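Long-range contact in Slr1438 protein (Synechocystis sp., PDB 3K25), which is of unknown function but belongs to the aldose 1-epimerase family and so probably binds carbohydrate and may act as a sugar isomerase: residues A[178-183]-A[211-216]. Residues are numbered along the deposited sequence; the frame is centred on the assembly and turned at random.
Sequences AIPAND and TQISQP
The carbonyl of Pro180 is the main polar acceptor between the two loops. Ser214 N donates to Pro180 O at 2.7 Å, with 153° at the hydrogen; the donor lies in the carbonyl plane, at a C=O...N angle of 150°, so the N-H approaches the oxygen within that plane. Ser214 OG, set between its own backbone N and carbonyl carbon, turns back to the same oxygen and adds a weak bond, Ser214 OG to Pro180 O, of 3.4 Å. Ile213 CA adds a CA-H...O contact to Pro180 O, 2.9 Å, with 134° at the hydrogen. Pro180 is the centre of an inverse gamma turn, closed by a weak bond from Ala181 N to Ile179 O. Past the turn, the Ala181 methyl rests against a second carbonyl, with Ala181 CB 3.4 Å from Gln212 O.

Around this polar centre the proline ring carries most of the packing. Its CB and CG edge meets the base of Gln215, Pro180 CB lying 3.4 Å from Gln215 CB, and the two side chains cross at about a right angle; the Gln215 chain then bends at chi2 and its amide leads away. Pro180 CG also approaches Ile213 CB at 4.0 Å, while the side chain of Leu240, in strand 239-245, touches both Pro180 and Ile213.

The contact thus joins the loop between strands 176-178 and 183-186 to the one between strands 205-210 and 217-222, at the surface of the family's beta fold. Proline has no N-H to donate, so Pro180 serves here as acceptor, its ring supplying the apolar part: one well-directed backbone bond joins the loops, with the ring's aliphatic contacts beside it.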
loop_
_atom_site.group_PDB
_atom_site.type_symbol
_atom_site.label_atom_id
_atom_site.label_comp_id
_atom_site.label_asym_id
_atom_site.label_seq_id
_atom_site.Cartn_x
_atom_site.Cartn_y
_atom_site.Cartn_z
ATOM N N ALA A 178 4.643 5.133 -17.320
ATOM C CA ALA A 178 5.830 5.939 -17.112
ATOM C C ALA A 178 6.533 5.461 -15.852
ATOM O O ALA A 178 6.457 6.094 -14.795
ATOM C CB ALA A 178 5.452 7.410 -16.986
ATOM N N ILE A 179 7.206 4.326 -15.984
ATOM C CA ILE A 179 7.954 3.722 -14.894
ATOM C C ILE A 179 9.438 3.977 -15.173
ATOM O O ILE A 179 9.932 3.656 -16.248
ATOM C CB ILE A 179 7.671 2.223 -14.851
ATOM C CG1 ILE A 179 6.152 2.007 -14.800
ATOM C CG2 ILE A 179 8.386 1.590 -13.667
ATOM C CD1 ILE A 179 5.707 0.563 -15.017
ATOM N N PRO A 180 10.163 4.564 -14.205
ATOM C CA PRO A 180 11.594 4.887 -14.315
ATOM C C PRO A 180 12.553 3.728 -14.083
ATOM O O PRO A 180 13.319 3.715 -13.119
ATOM C CB PRO A 180 11.768 5.988 -13.285
ATOM C CG PRO A 180 10.861 5.507 -12.179
ATOM C CD PRO A 180 9.617 5.029 -12.915
ATOM N N ALA A 181 12.509 2.761 -14.987
ATOM C CA ALA A 181 13.369 1.588 -14.922
ATOM C C ALA A 181 13.720 1.136 -16.332
ATOM O O ALA A 181 13.207 1.666 -17.311
ATOM C CB ALA A 181 12.664 0.465 -14.186
ATOM N N ASN A 182 14.589 0.140 -16.431
ATOM C CA ASN A 182 14.990 -0.380 -17.725
ATOM C C ASN A 182 14.721 -1.870 -17.784
ATOM O O ASN A 182 14.762 -2.477 -18.850
ATOM C CB ASN A 182 16.476 -0.101 -17.968
ATOM C CG ASN A 182 16.764 1.378 -18.191
ATOM O OD1 ASN A 182 16.095 2.038 -18.985
ATOM N ND2 ASN A 182 17.771 1.898 -17.499
ATOM N N ASP A 183 14.438 -2.451 -16.623
ATOM C CA ASP A 183 14.168 -3.879 -16.514
ATOM C C ASP A 183 13.202 -4.143 -15.375
ATOM O O ASP A 183 13.071 -3.331 -14.467
ATOM C CB ASP A 183 15.460 -4.640 -16.226
ATOM C CG ASP A 183 16.468 -4.527 -17.342
ATOM O OD1 ASP A 183 16.157 -4.996 -18.460
ATOM O OD2 ASP A 183 17.565 -3.974 -17.101
ATOM N N THR A 211 12.961 -3.259 -9.394
ATOM C CA THR A 211 13.775 -2.944 -8.232
ATOM C C THR A 211 14.938 -1.999 -8.508
ATOM O O THR A 211 15.776 -1.776 -7.628
ATOM C CB THR A 211 14.328 -4.226 -7.581
ATOM O OG1 THR A 211 15.216 -4.881 -8.493
ATOM C CG2 THR A 211 13.185 -5.174 -7.222
ATOM N N GLN A 212 14.985 -1.441 -9.717
ATOM C CA GLN A 212 16.049 -0.513 -10.116
ATOM C C GLN A 212 15.412 0.692 -10.801
ATOM O O GLN A 212 15.246 0.709 -12.022
ATOM C CB GLN A 212 17.007 -1.206 -11.086
ATOM C CG GLN A 212 18.309 -0.467 -11.331
ATOM C CD GLN A 212 19.172 -0.397 -10.091
ATOM O OE1 GLN A 212 19.402 -1.408 -9.426
ATOM N NE2 GLN A 212 19.662 0.798 -9.775
ATOM N N ILE A 213 15.062 1.702 -10.012
ATOM C CA ILE A 213 14.406 2.889 -10.555
ATOM C C ILE A 213 15.265 4.138 -10.517
ATOM O O ILE A 213 16.072 4.320 -9.602
ATOM C CB ILE A 213 13.064 3.169 -9.821
ATOM C CG1 ILE A 213 13.301 3.345 -8.315
ATOM C CG2 ILE A 213 12.086 2.027 -10.094
ATOM C CD1 ILE A 213 12.042 3.574 -7.523
ATOM N N SER A 214 15.071 5.003 -11.508
ATOM C CA SER A 214 15.847 6.234 -11.628
ATOM C C SER A 214 15.103 7.517 -11.264
ATOM O O SER A 214 15.617 8.622 -11.466
ATOM C CB SER A 214 16.374 6.355 -13.057
ATOM O OG SER A 214 15.318 6.267 -13.998
ATOM N N GLN A 215 13.896 7.373 -10.731
ATOM C CA GLN A 215 13.082 8.526 -10.361
ATOM C C GLN A 215 12.285 8.237 -9.101
ATOM O O GLN A 215 11.814 7.124 -8.900
ATOM C CB GLN A 215 12.097 8.863 -11.482
ATOM C CG GLN A 215 12.690 9.512 -12.719
ATOM C CD GLN A 215 12.642 11.017 -12.648
ATOM O OE1 GLN A 215 13.399 11.635 -11.907
ATOM N NE2 GLN A 215 11.735 11.619 -13.408
ATOM N N PRO A 216 12.124 9.242 -8.236
ATOM C CA PRO A 216 11.361 9.054 -7.003
ATOM C C PRO A 216 9.867 9.203 -7.317
ATOM O O PRO A 216 9.086 9.668 -6.483
ATOM C CB PRO A 216 11.884 10.174 -6.117
ATOM C CG PRO A 216 12.060 11.296 -7.115
ATOM C CD PRO A 216 12.732 10.586 -8.281
#